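Local coordinates for esterase (PDB 3D7R), which is a putative esterase of the alpha/beta-hydrolase fold, which probably hydrolyses carboxylic ester bonds, although its natural substrate is not known, at residues R39-K44 / N229-K234; K98-H103 / Q148-V153; Q156-S159 / N165-V168; P201-T206 / V259-G264; S247-T252 / M273-Q278. All blocks are in the same frame, centred on the assembly; numbering follows the deposited sequence.

Contact 1: residues R39-K44 / N229-K234; sequences RSIMFK and NEIMKK
The end of Ile231 carries this contact: its CD1 methyl meets two side chains of the irregular 39-44 segment at once. Ile41 CG2 lies 3.5 Å from Ile231 CD1, the two isoleucines crossing at about a right angle. Phe43 receives the same methyl at the rim of its ring, near the ring plane, with Phe43 CE2 3.9 Å from Ile231 CD1, so the ring offers its edge and not a face. CG1 of Ile231 follows behind, 4.0 Å from Phe43 CE2. The attachment is wholly apolar, and small.

Turns within the 39-44 segment help to position the two partners. Ile41 has CG1 between its backbone N and carbonyl carbon (chi1 58°), which leaves CG2 beside the N and turned to the helix. Ser40 forms an ST turn, its OG accepting from Met42 N at 3.1 Å along a nearly straight path (165°). Met42, a selenomethionine, then centres an inverse gamma turn, closed by a weak bond from Phe43 N to Ile41 O. That same Ile41 O stands over one face of the Phe43 ring, toward its rim.

Further out, Phe52 of helix 46-61 meets the Phe43 ring and also touches Ile231, while Val228 of helix 225-236 packs on Ile41. The contact thus joins the linker between helices 30-33 and 46-61 to helix 225-236, which follows strand 195-199 and precedes strand 259-264 along the chain, an arrangement consistent with the helical cap of hormone-sensitive-lipase-like esterases.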
# COMPACT_ATOMS: atom_id res chain seq x y z
N ARG A 39 -10.86 9.84 -7.70
CA ARG A 39 -9.71 8.98 -7.48
C ARG A 39 -9.16 8.44 -8.81
O ARG A 39 -8.19 7.66 -8.83
CB ARG A 39 -10.06 7.82 -6.55
CG ARG A 39 -10.45 8.24 -5.13
CD ARG A 39 -10.53 7.02 -4.20
NE ARG A 39 -9.20 6.58 -3.79
CZ ARG A 39 -8.44 7.20 -2.89
NH1 ARG A 39 -8.88 8.30 -2.29
NH2 ARG A 39 -7.23 6.73 -2.58
N SER A 40 -9.78 8.81 -9.92
CA SER A 40 -9.36 8.26 -11.19
C SER A 40 -8.04 8.88 -11.64
O SER A 40 -7.81 10.07 -11.49
CB SER A 40 -10.44 8.42 -12.26
OG SER A 40 -9.90 8.14 -13.54
N ILE A 41 -7.15 8.03 -12.16
CA ILE A 41 -5.90 8.51 -12.73
C ILE A 41 -5.87 8.22 -14.23
O ILE A 41 -4.79 8.17 -14.85
CB ILE A 41 -4.66 7.88 -12.03
CG1 ILE A 41 -4.70 6.35 -12.11
CG2 ILE A 41 -4.57 8.36 -10.59
CD1 ILE A 41 -3.36 5.73 -12.01
N MSE A 42 -7.06 8.07 -14.82
CA MSE A 42 -7.17 7.79 -16.25
C MSE A 42 -7.03 9.09 -17.04
O MSE A 42 -7.97 9.50 -17.73
CB MSE A 42 -8.52 7.12 -16.57
CG MSE A 42 -8.71 5.75 -15.93
SE MSE A 42 -7.17 4.57 -16.18
CE MSE A 42 -8.11 2.89 -16.06
N PHE A 43 -5.87 9.74 -16.93
CA PHE A 43 -5.70 11.08 -17.53
C PHE A 43 -5.59 11.00 -19.05
O PHE A 43 -4.94 10.10 -19.56
CB PHE A 43 -4.45 11.79 -17.00
CG PHE A 43 -4.36 11.82 -15.50
CD1 PHE A 43 -5.38 12.35 -14.74
CD2 PHE A 43 -3.24 11.29 -14.86
CE1 PHE A 43 -5.29 12.39 -13.36
CE2 PHE A 43 -3.13 11.32 -13.46
CZ PHE A 43 -4.16 11.85 -12.72
N LYS A 44 -6.22 11.95 -19.74
CA LYS A 44 -6.21 11.95 -21.23
C LYS A 44 -4.92 12.54 -21.78
O LYS A 44 -4.43 12.13 -22.83
CB LYS A 44 -7.39 12.75 -21.77
CG LYS A 44 -8.74 12.10 -21.57
CD LYS A 44 -9.86 12.85 -22.31
CE LYS A 44 -10.15 14.20 -21.71
NZ LYS A 44 -10.36 14.13 -20.23
N ASN A 229 3.00 6.91 -14.30
CA ASN A 229 4.25 7.59 -14.69
C ASN A 229 4.26 9.06 -14.25
O ASN A 229 5.18 9.51 -13.55
CB ASN A 229 4.47 7.54 -16.22
CG ASN A 229 4.81 6.13 -16.74
OD1 ASN A 229 4.86 5.91 -17.96
ND2 ASN A 229 5.05 5.19 -15.85
N GLU A 230 3.23 9.80 -14.63
CA GLU A 230 3.19 11.25 -14.40
C GLU A 230 3.13 11.57 -12.91
O GLU A 230 3.83 12.45 -12.41
CB GLU A 230 2.02 11.88 -15.15
CG GLU A 230 2.18 11.89 -16.67
CD GLU A 230 3.37 12.72 -17.14
OE1 GLU A 230 3.51 13.90 -16.75
OE2 GLU A 230 4.19 12.19 -17.90
N ILE A 231 2.29 10.85 -12.18
CA ILE A 231 2.19 11.11 -10.74
C ILE A 231 3.51 10.78 -10.04
O ILE A 231 4.02 11.56 -9.25
CB ILE A 231 1.03 10.36 -10.10
CG1 ILE A 231 -0.31 10.87 -10.66
CG2 ILE A 231 1.06 10.52 -8.54
CD1 ILE A 231 -1.50 10.04 -10.17
N MSE A 232 4.08 9.62 -10.36
CA MSE A 232 5.33 9.17 -9.73
C MSE A 232 6.53 10.03 -10.09
O MSE A 232 7.41 10.24 -9.24
CB MSE A 232 5.60 7.68 -10.01
CG MSE A 232 4.50 6.76 -9.51
SE MSE A 232 4.40 6.78 -7.56
CE MSE A 232 6.04 5.82 -7.15
N LYS A 233 6.56 10.54 -11.32
CA LYS A 233 7.60 11.47 -11.72
C LYS A 233 7.56 12.72 -10.85
O LYS A 233 8.61 13.20 -10.40
CB LYS A 233 7.46 11.83 -13.21
CG LYS A 233 8.16 10.84 -14.17
CD LYS A 233 7.76 11.09 -15.64
CE LYS A 233 8.14 9.90 -16.56
NZ LYS A 233 7.48 9.96 -17.92
N LYS A 234 6.37 13.23 -10.57
CA LYS A 234 6.22 14.42 -9.71
C LYS A 234 6.76 14.14 -8.29
O LYS A 234 7.54 14.93 -7.74
CB LYS A 234 4.76 14.86 -9.67
CG LYS A 234 4.50 16.11 -8.83
CD LYS A 234 5.12 17.33 -9.49
CE LYS A 234 4.23 18.54 -9.38
NZ LYS A 234 4.86 19.66 -10.13

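Contact 2: residues K98-H103 / Q148-V153; sequences KILYIH and QAIQRV
No flat group stands between Leu100 and Ile102 of the strand and Ile150 and Val153 of the helix; the nearby guanidinium of Arg152 instead folds back over its own helix, one face covered near its rim by Gln148 O and Ala149 CA, each 3.6 Å above the plane. The junction itself is made of branched aliphatic groups. Leu100, with CG anti to the backbone N (chi1 180°), extends CD1 to 3.6 Å from CG1 of Val153. Ile102 and Ile150 meet tip to tip: Ile102 CD1 lies 3.9 Å from Ile150 CG2 and 4.1 Å from Ile150 CD1. A looser approach, Leu100 CD2 to Ile150 CG2 at 4.3 Å, joins the two pairs.

Strand 98-102 and helix 148-153 run nearly antiparallel (169°), their axes 10.5 Å apart, as when a helix lies along an alpha/beta sheet. Helix 173-187 adds Leu177 against Ile102 and Phe181 against Ile150. His103 opens an HGG sequence like that contributing to the oxyanion hole in hormone-sensitive-lipase-like esterases, and may do so here. Since only buried methyl and methylene groups meet, the hold of this helix on this strand rests on shape and exclusion of water; the strand's directional bonds run to its sheet neighbours.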
# COMPACT_ATOMS: atom_id res chain seq x y z
N LYS A 98 0.91 -4.68 16.31
CA LYS A 98 0.55 -3.58 15.41
C LYS A 98 0.68 -3.95 13.94
O LYS A 98 1.60 -4.69 13.56
CB LYS A 98 1.45 -2.36 15.65
CG LYS A 98 1.81 -2.04 17.11
CD LYS A 98 0.67 -1.36 17.83
CE LYS A 98 1.09 -0.89 19.23
NZ LYS A 98 -0.12 -0.69 20.07
N ILE A 99 -0.22 -3.40 13.11
CA ILE A 99 -0.02 -3.37 11.65
C ILE A 99 0.19 -1.90 11.26
O ILE A 99 -0.70 -1.06 11.46
CB ILE A 99 -1.22 -3.94 10.86
CG1 ILE A 99 -1.36 -5.44 11.11
CG2 ILE A 99 -1.05 -3.66 9.34
CD1 ILE A 99 -2.76 -6.02 10.74
N LEU A 100 1.37 -1.59 10.75
CA LEU A 100 1.62 -0.28 10.15
C LEU A 100 1.06 -0.33 8.75
O LEU A 100 1.62 -1.00 7.87
CB LEU A 100 3.13 0.03 10.12
CG LEU A 100 3.56 1.37 9.51
CD1 LEU A 100 2.75 2.55 10.11
CD2 LEU A 100 5.06 1.61 9.70
N TYR A 101 -0.04 0.38 8.51
CA TYR A 101 -0.71 0.30 7.21
C TYR A 101 -0.41 1.50 6.33
O TYR A 101 -0.74 2.63 6.69
CB TYR A 101 -2.25 0.12 7.36
CG TYR A 101 -2.86 -0.32 6.04
CD1 TYR A 101 -3.13 -1.67 5.79
CD2 TYR A 101 -3.12 0.61 5.03
CE1 TYR A 101 -3.66 -2.07 4.56
CE2 TYR A 101 -3.64 0.22 3.82
CZ TYR A 101 -3.90 -1.12 3.59
OH TYR A 101 -4.40 -1.49 2.38
N ILE A 102 0.18 1.24 5.15
CA ILE A 102 0.55 2.29 4.19
C ILE A 102 -0.46 2.29 3.03
O ILE A 102 -0.43 1.40 2.17
CB ILE A 102 2.01 2.11 3.65
CG1 ILE A 102 3.03 1.85 4.80
CG2 ILE A 102 2.42 3.31 2.79
CD1 ILE A 102 3.05 2.91 5.95
N HIS A 103 -1.35 3.28 3.01
CA HIS A 103 -2.50 3.26 2.12
C HIS A 103 -2.13 3.59 0.67
O HIS A 103 -1.18 4.34 0.41
CB HIS A 103 -3.58 4.20 2.64
CG HIS A 103 -3.25 5.65 2.47
ND1 HIS A 103 -3.47 6.33 1.29
CD2 HIS A 103 -2.73 6.56 3.33
CE1 HIS A 103 -3.11 7.59 1.43
NE2 HIS A 103 -2.66 7.76 2.66
N GLN A 148 10.62 9.59 5.26
CA GLN A 148 11.02 10.02 6.60
C GLN A 148 9.86 9.93 7.58
O GLN A 148 10.03 9.54 8.75
CB GLN A 148 11.66 11.43 6.58
CG GLN A 148 12.99 11.40 5.77
CD GLN A 148 13.69 12.75 5.61
OE1 GLN A 148 13.06 13.81 5.63
NE2 GLN A 148 15.00 12.70 5.42
N ALA A 149 8.67 10.29 7.11
CA ALA A 149 7.47 10.20 7.93
C ALA A 149 7.13 8.75 8.31
O ALA A 149 6.78 8.47 9.45
CB ALA A 149 6.30 10.84 7.23
N ILE A 150 7.22 7.84 7.35
CA ILE A 150 6.94 6.43 7.63
C ILE A 150 7.94 5.87 8.66
O ILE A 150 7.55 5.17 9.59
CB ILE A 150 6.88 5.61 6.31
CG1 ILE A 150 5.71 6.12 5.44
CG2 ILE A 150 6.73 4.08 6.59
CD1 ILE A 150 5.60 5.47 4.09
N GLN A 151 9.23 6.22 8.50
CA GLN A 151 10.27 5.90 9.48
C GLN A 151 9.89 6.34 10.90
O GLN A 151 10.03 5.58 11.85
CB GLN A 151 11.61 6.55 9.08
CG GLN A 151 12.81 6.10 9.93
CD GLN A 151 13.15 4.62 9.71
OE1 GLN A 151 13.37 4.19 8.57
NE2 GLN A 151 13.21 3.84 10.80
N ARG A 152 9.42 7.59 11.03
CA ARG A 152 9.09 8.13 12.34
C ARG A 152 7.96 7.33 12.99
O ARG A 152 8.06 7.01 14.17
CB ARG A 152 8.70 9.61 12.26
CG ARG A 152 9.91 10.54 11.96
CD ARG A 152 9.50 12.03 11.87
NE ARG A 152 9.93 12.63 10.59
CZ ARG A 152 9.10 13.16 9.68
NH1 ARG A 152 7.78 13.22 9.88
NH2 ARG A 152 9.61 13.66 8.56
N VAL A 153 6.89 7.01 12.25
CA VAL A 153 5.79 6.23 12.86
C VAL A 153 6.24 4.79 13.14
O VAL A 153 5.91 4.24 14.19
CB VAL A 153 4.44 6.30 12.08
CG1 VAL A 153 4.53 5.66 10.71
CG2 VAL A 153 3.27 5.66 12.91

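Contact 3: residues Q156-S159 / N165-V168. With NA (sodium ion), chain E.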
# COMPACT_ATOMS: atom_id res chain seq x y z
N GLN A 156 8.20 4.88 16.34
CA GLN A 156 7.20 5.01 17.42
C GLN A 156 6.63 3.65 17.84
O GLN A 156 6.69 3.29 19.00
CB GLN A 156 6.06 5.96 17.00
CG GLN A 156 5.00 6.19 18.08
CD GLN A 156 3.81 7.04 17.61
OE1 GLN A 156 3.32 6.91 16.46
NE2 GLN A 156 3.32 7.90 18.51
N LEU A 157 6.08 2.90 16.88
CA LEU A 157 5.50 1.56 17.13
C LEU A 157 6.50 0.54 17.70
O LEU A 157 6.21 -0.16 18.68
CB LEU A 157 4.86 1.03 15.84
CG LEU A 157 3.74 1.89 15.22
CD1 LEU A 157 3.12 1.20 13.98
CD2 LEU A 157 2.65 2.21 16.25
N VAL A 158 7.69 0.47 17.12
CA VAL A 158 8.74 -0.42 17.63
C VAL A 158 9.07 -0.10 19.11
O VAL A 158 9.32 -1.01 19.92
CB VAL A 158 10.01 -0.34 16.75
CG1 VAL A 158 11.24 -0.98 17.46
CG2 VAL A 158 9.76 -1.02 15.41
N SER A 159 9.09 1.19 19.46
CA SER A 159 9.42 1.61 20.81
C SER A 159 8.32 1.14 21.75
O SER A 159 8.55 0.91 22.95
CB SER A 159 9.62 3.12 20.88
OG SER A 159 8.35 3.77 20.87
N ASN A 165 6.70 -7.46 17.04
CA ASN A 165 5.25 -7.33 17.24
C ASN A 165 4.65 -6.29 16.27
O ASN A 165 3.52 -5.83 16.42
CB ASN A 165 4.96 -6.97 18.70
CG ASN A 165 5.20 -8.13 19.63
OD1 ASN A 165 4.77 -9.24 19.35
ND2 ASN A 165 5.88 -7.89 20.76
N VAL A 166 5.44 -5.94 15.25
CA VAL A 166 4.99 -5.01 14.23
C VAL A 166 5.00 -5.72 12.88
O VAL A 166 5.97 -6.41 12.52
CB VAL A 166 5.88 -3.74 14.18
CG1 VAL A 166 5.40 -2.79 13.07
CG2 VAL A 166 5.86 -3.02 15.54
N VAL A 167 3.90 -5.57 12.15
CA VAL A 167 3.79 -6.08 10.79
C VAL A 167 3.62 -4.84 9.92
O VAL A 167 2.96 -3.87 10.33
CB VAL A 167 2.59 -7.05 10.67
CG1 VAL A 167 2.19 -7.31 9.22
CG2 VAL A 167 2.87 -8.41 11.43
N VAL A 168 4.21 -4.84 8.72
CA VAL A 168 4.03 -3.73 7.78
C VAL A 168 3.13 -4.22 6.64
O VAL A 168 3.28 -5.35 6.19
CB VAL A 168 5.39 -3.16 7.25
CG1 VAL A 168 5.15 -2.05 6.20
CG2 VAL A 168 6.25 -2.61 8.41
NA NA E . 1.05 7.34 16.53
O HOH W 1 0.95 9.65 18.23
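Val166 begins the strand that closes a beta-alpha-beta crossover, in which helix 143-161 links strands 129-133 and 166-171 across the intervening 98-102, and it faces the last turns of that helix. From its CB, which points toward the helix, the side chain divides. CG1 lies anti to the backbone N (chi1 179°), and this leaves CG2, beside the N, to make the touch. CG2 lies 4.2 Å from Leu157 CB, the same distance from Val158 N, and 4.4 Å from Val158 CG2. A single methyl thus rests against two consecutive helix residues, touching side chain and backbone alike. The spacing is that of loose apolar packing, and only the end of the helix and a short turn separate the two segments. Asn165 ND2 bonds to Val161 O across this turn, while strand 166-171 takes its place in the sheet through backbone bonds of Val167 to Lys98 and Leu100.

The same helix turn has another use on its outer side. Gln156 stretches out past CG, touching Arg88 of strand 84-90, and brings OE1 to 2.3 Å from a sodium ion. Beside it, Gln156 NE2 donates at 3.0 Å to a water that itself lies 2.9 Å from the sodium.

Contact 4: residues P201-T206 / V259-G264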
# COMPACT_ATOMS: atom_id res chain seq x y z
N PRO A 201 0.68 -4.56 -5.04
CA PRO A 201 1.74 -3.56 -4.99
C PRO A 201 2.10 -3.12 -6.41
O PRO A 201 2.09 -3.95 -7.32
CB PRO A 201 2.94 -4.32 -4.37
CG PRO A 201 2.69 -5.77 -4.65
CD PRO A 201 1.16 -5.91 -4.65
N ILE A 202 2.39 -1.84 -6.59
CA ILE A 202 2.90 -1.35 -7.87
C ILE A 202 4.43 -1.43 -7.79
O ILE A 202 5.11 -0.46 -7.45
CB ILE A 202 2.39 0.10 -8.18
CG1 ILE A 202 0.86 0.14 -8.25
CG2 ILE A 202 2.98 0.61 -9.50
CD1 ILE A 202 0.31 1.60 -8.21
N LEU A 203 4.96 -2.63 -8.06
CA LEU A 203 6.37 -2.92 -7.84
C LEU A 203 7.36 -2.19 -8.76
O LEU A 203 8.51 -1.96 -8.38
CB LEU A 203 6.59 -4.44 -7.89
CG LEU A 203 5.83 -5.15 -6.76
CD1 LEU A 203 5.70 -6.65 -7.01
CD2 LEU A 203 6.47 -4.89 -5.40
N ASP A 204 6.90 -1.84 -9.96
CA ASP A 204 7.72 -1.14 -10.93
C ASP A 204 6.89 0.06 -11.39
O ASP A 204 5.87 -0.13 -12.05
CB ASP A 204 8.05 -2.09 -12.09
CG ASP A 204 8.84 -1.43 -13.23
OD1 ASP A 204 9.12 -0.22 -13.19
OD2 ASP A 204 9.16 -2.16 -14.20
N ALA A 205 7.30 1.27 -11.01
CA ALA A 205 6.52 2.48 -11.31
C ALA A 205 6.48 2.85 -12.80
O ALA A 205 5.66 3.68 -13.20
CB ALA A 205 7.02 3.67 -10.49
N THR A 206 7.37 2.27 -13.60
CA THR A 206 7.39 2.56 -15.04
C THR A 206 6.28 1.82 -15.77
O THR A 206 5.83 2.27 -16.84
CB THR A 206 8.71 2.15 -15.71
OG1 THR A 206 8.85 0.73 -15.64
CG2 THR A 206 9.90 2.81 -15.04
N VAL A 259 7.21 -12.49 3.31
CA VAL A 259 6.32 -11.60 2.52
C VAL A 259 5.06 -12.36 2.10
O VAL A 259 5.13 -13.55 1.74
CB VAL A 259 7.07 -10.97 1.28
CG1 VAL A 259 6.12 -10.07 0.43
CG2 VAL A 259 8.28 -10.13 1.72
N TYR A 260 3.91 -11.68 2.20
CA TYR A 260 2.61 -12.26 1.86
C TYR A 260 2.01 -11.29 0.91
O TYR A 260 1.85 -10.13 1.24
CB TYR A 260 1.72 -12.37 3.12
CG TYR A 260 2.38 -13.21 4.18
CD1 TYR A 260 2.01 -14.54 4.36
CD2 TYR A 260 3.43 -12.70 4.97
CE1 TYR A 260 2.64 -15.35 5.31
CE2 TYR A 260 4.06 -13.51 5.94
CZ TYR A 260 3.65 -14.83 6.09
OH TYR A 260 4.25 -15.66 7.02
N MSE A 261 1.72 -11.74 -0.30
CA MSE A 261 1.28 -10.82 -1.36
C MSE A 261 -0.07 -11.26 -1.90
O MSE A 261 -0.32 -12.47 -2.06
CB MSE A 261 2.32 -10.77 -2.49
CG MSE A 261 1.97 -9.83 -3.64
SE MSE A 261 3.53 -9.54 -4.76
CE MSE A 261 3.79 -11.35 -5.46
N PHE A 262 -0.91 -10.27 -2.18
CA PHE A 262 -2.25 -10.48 -2.72
C PHE A 262 -2.39 -9.66 -3.99
O PHE A 262 -1.98 -8.50 -4.03
CB PHE A 262 -3.33 -10.04 -1.70
CG PHE A 262 -3.34 -10.85 -0.46
CD1 PHE A 262 -4.24 -11.90 -0.32
CD2 PHE A 262 -2.39 -10.62 0.56
CE1 PHE A 262 -4.23 -12.71 0.83
CE2 PHE A 262 -2.37 -11.40 1.71
CZ PHE A 262 -3.29 -12.46 1.84
N GLY A 263 -2.95 -10.27 -5.03
CA GLY A 263 -3.16 -9.54 -6.26
C GLY A 263 -4.15 -10.23 -7.15
O GLY A 263 -4.56 -11.35 -6.85
N GLY A 264 -4.53 -9.56 -8.24
CA GLY A 264 -5.48 -10.10 -9.22
C GLY A 264 -4.85 -10.27 -10.58
O GLY A 264 -3.85 -9.61 -10.89
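The bend that follows strand 195-199 in the alpha/beta-hydrolase sheet lays Pro201 and Leu203 against Met261, a selenomethionine on the adjacent parallel strand 259-264. Pro201 presents the side of its ring: CG lies 3.9 Å from Met261 SE and CD 4.1 Å from Met261 CG, the ring and the chain crossing at about a right angle. The same CD atom also passes 4.1 Å from the backbone O of Phe262. Leu203 adds its CD1 methyl, 4.3 Å from Met261 SE. The selenomethionine leaves the strand extended and then bends at its last torsion (chi3 65°), so its selenium, rather than its methyl end, faces both partners.

Strand ends of this kind probably border the catalytic region, as in hormone-sensitive-lipase-like enzymes. Within the bend, Ile202 is bonded through its backbone to Gly172, close to the start of helix 173-187. At the end of the partner strand, Gly264 N makes a structural bond to Glu267 OE2.

Beyond Leu203 the chain is folded by an Asx turn. Asp204 OD1 takes two donors from one face of its carboxylate plane, Thr206 N at 3.1 Å (153° at the hydrogen) and Thr206 OG1 at 2.6 Å, and Thr206 O is in turn gripped by Gln225 NE2 and Asn229 ND2.

Contact 5: residues S247-T252 / M273-Q278; sequences SPINGT and MKLFEQ
Ile249 and Phe276 bring the two backbones nearest, their CA atoms 6.2 Å apart, where a short 3-10 turn lies against a regular helix. The turn, 248-250, is closed by Asn250 N to Ser247 O at 3.0 Å and Gly251 N to Pro248 O at 2.8 Å. Opposite it, helix 273-278 keeps its ordinary bonding, as in Glu277 N to Met273 O at 2.9 Å.

Ile249 does the reaching. Its CB does not point straight at the helix, but CG1 lies anti to the backbone N (chi1 -163°) and the chain stays extended beyond it, which carries CD1 onto the helix surface. There CD1 sits 3.9 Å from Leu275 CD2 and 4.1 Å from Leu275 CG, the two side chains crossing at about a right angle. The same methyl lies 4.2 Å from Phe276 N and 4.5 Å from Phe276 CB, so it settles over the backbone between two consecutive residues.

Helix 270-282 is the connection of a beta-alpha-beta unit, joining the neighbouring parallel strands 259-264 and 287-292. The buried Phe276 side chain belongs to the side of the helix that faces the sheet, touching Met261 and Ile287 as well as Leu179 of helix 173-187; Leu275 is exposed and closes the outer margin of the contact.

Polar groups fix the turn from outside. Gln183 NE2 bonds to both Pro248 O and Thr252 O, while Ser247 OG is hydrogen-bonded to Leu241 O and accepts from Ala205 N.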
# COMPACT_ATOMS: atom_id res chain seq x y z
N SER A 247 10.78 2.00 -7.36
CA SER A 247 10.38 0.73 -7.92
C SER A 247 11.13 -0.37 -7.15
O SER A 247 12.20 -0.79 -7.58
CB SER A 247 10.73 0.69 -9.41
OG SER A 247 9.92 1.59 -10.14
N PRO A 248 10.58 -0.80 -6.00
CA PRO A 248 11.23 -1.74 -5.09
C PRO A 248 11.46 -3.15 -5.67
O PRO A 248 12.21 -3.95 -5.08
CB PRO A 248 10.28 -1.76 -3.88
CG PRO A 248 8.96 -1.41 -4.45
CD PRO A 248 9.27 -0.37 -5.47
N ILE A 249 10.89 -3.44 -6.83
CA ILE A 249 11.25 -4.67 -7.56
C ILE A 249 12.78 -4.71 -7.80
O ILE A 249 13.38 -5.80 -7.92
CB ILE A 249 10.49 -4.79 -8.91
CG1 ILE A 249 10.55 -6.24 -9.43
CG2 ILE A 249 11.01 -3.72 -9.92
CD1 ILE A 249 9.44 -6.57 -10.45
N ASN A 250 13.40 -3.52 -7.85
CA ASN A 250 14.84 -3.38 -8.07
C ASN A 250 15.63 -3.32 -6.75
O ASN A 250 16.86 -3.19 -6.79
CB ASN A 250 15.13 -2.10 -8.87
CG ASN A 250 14.57 -2.13 -10.28
OD1 ASN A 250 14.52 -3.20 -10.92
ND2 ASN A 250 14.14 -0.96 -10.78
N GLY A 251 14.95 -3.40 -5.61
CA GLY A 251 15.60 -3.23 -4.29
C GLY A 251 16.14 -4.51 -3.67
O GLY A 251 16.13 -5.58 -4.30
N THR A 252 16.62 -4.41 -2.43
CA THR A 252 17.19 -5.54 -1.71
C THR A 252 16.14 -6.63 -1.46
O THR A 252 15.01 -6.34 -1.05
CB THR A 252 17.86 -5.08 -0.40
OG1 THR A 252 18.85 -4.09 -0.70
CG2 THR A 252 18.57 -6.23 0.31
N MSE A 273 4.31 -8.65 -10.27
CA MSE A 273 4.14 -9.48 -9.08
C MSE A 273 4.69 -10.89 -9.29
O MSE A 273 5.33 -11.45 -8.40
CB MSE A 273 2.67 -9.54 -8.61
CG MSE A 273 2.12 -8.18 -8.17
SE MSE A 273 0.32 -8.41 -7.47
CE MSE A 273 -0.67 -8.57 -9.12
N LYS A 274 4.44 -11.47 -10.47
CA LYS A 274 4.98 -12.80 -10.77
C LYS A 274 6.50 -12.77 -10.86
O LYS A 274 7.17 -13.69 -10.40
CB LYS A 274 4.39 -13.37 -12.07
CG LYS A 274 2.87 -13.70 -12.01
CD LYS A 274 2.54 -14.84 -11.05
CE LYS A 274 2.55 -16.19 -11.74
NZ LYS A 274 2.37 -17.28 -10.74
N LEU A 275 7.04 -11.70 -11.45
CA LEU A 275 8.50 -11.51 -11.52
C LEU A 275 9.12 -11.36 -10.13
O LEU A 275 10.13 -12.01 -9.80
CB LEU A 275 8.85 -10.30 -12.39
CG LEU A 275 10.34 -9.95 -12.51
CD1 LEU A 275 11.20 -11.16 -12.97
CD2 LEU A 275 10.51 -8.77 -13.46
N PHE A 276 8.52 -10.51 -9.31
CA PHE A 276 8.96 -10.38 -7.91
C PHE A 276 8.92 -11.74 -7.18
O PHE A 276 9.86 -12.11 -6.47
CB PHE A 276 8.11 -9.35 -7.19
CG PHE A 276 8.42 -9.21 -5.71
CD1 PHE A 276 9.64 -8.64 -5.30
CD2 PHE A 276 7.48 -9.59 -4.75
CE1 PHE A 276 9.93 -8.49 -3.94
CE2 PHE A 276 7.75 -9.43 -3.38
CZ PHE A 276 8.98 -8.87 -2.98
N GLU A 277 7.84 -12.49 -7.35
CA GLU A 277 7.77 -13.80 -6.72
C GLU A 277 8.94 -14.71 -7.15
O GLU A 277 9.52 -15.42 -6.32
CB GLU A 277 6.43 -14.48 -7.00
CG GLU A 277 6.31 -15.85 -6.34
CD GLU A 277 5.12 -16.66 -6.84
OE1 GLU A 277 4.71 -16.53 -8.01
OE2 GLU A 277 4.61 -17.44 -6.04
N GLN A 278 9.25 -14.72 -8.45
CA GLN A 278 10.37 -15.52 -8.97
C GLN A 278 11.71 -15.10 -8.34
O GLN A 278 12.53 -15.95 -7.97
CB GLN A 278 10.44 -15.42 -10.51
CG GLN A 278 9.40 -16.30 -11.25
CD GLN A 278 9.61 -17.78 -11.00
OE1 GLN A 278 10.73 -18.27 -11.08
NE2 GLN A 278 8.54 -18.50 -10.68

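In the fold
All five are buried apolar contacts, but every touching residue is buried only in contacts 2 and 4, while contact 5 has the exposed Leu275 at its margin. Contacts 2 and 3, centres about 9 Å apart, pack helix 143-161 onto neighbouring strands; beside contact 3, Gln156 on the same helix binds a sodium ion. Contacts 4 and 5, whose centres lie about 8 Å apart, pack loops on a strand and a helix, and hydrogen-bonded turns accompany the apolar packing. Contacts 1 and 3 lie farthest out, each about 17 Å from the chain centre, on opposite sides of it; contact 1 joins the amino-terminal region to helix 225-236, which reaches contact 4 through Asn229.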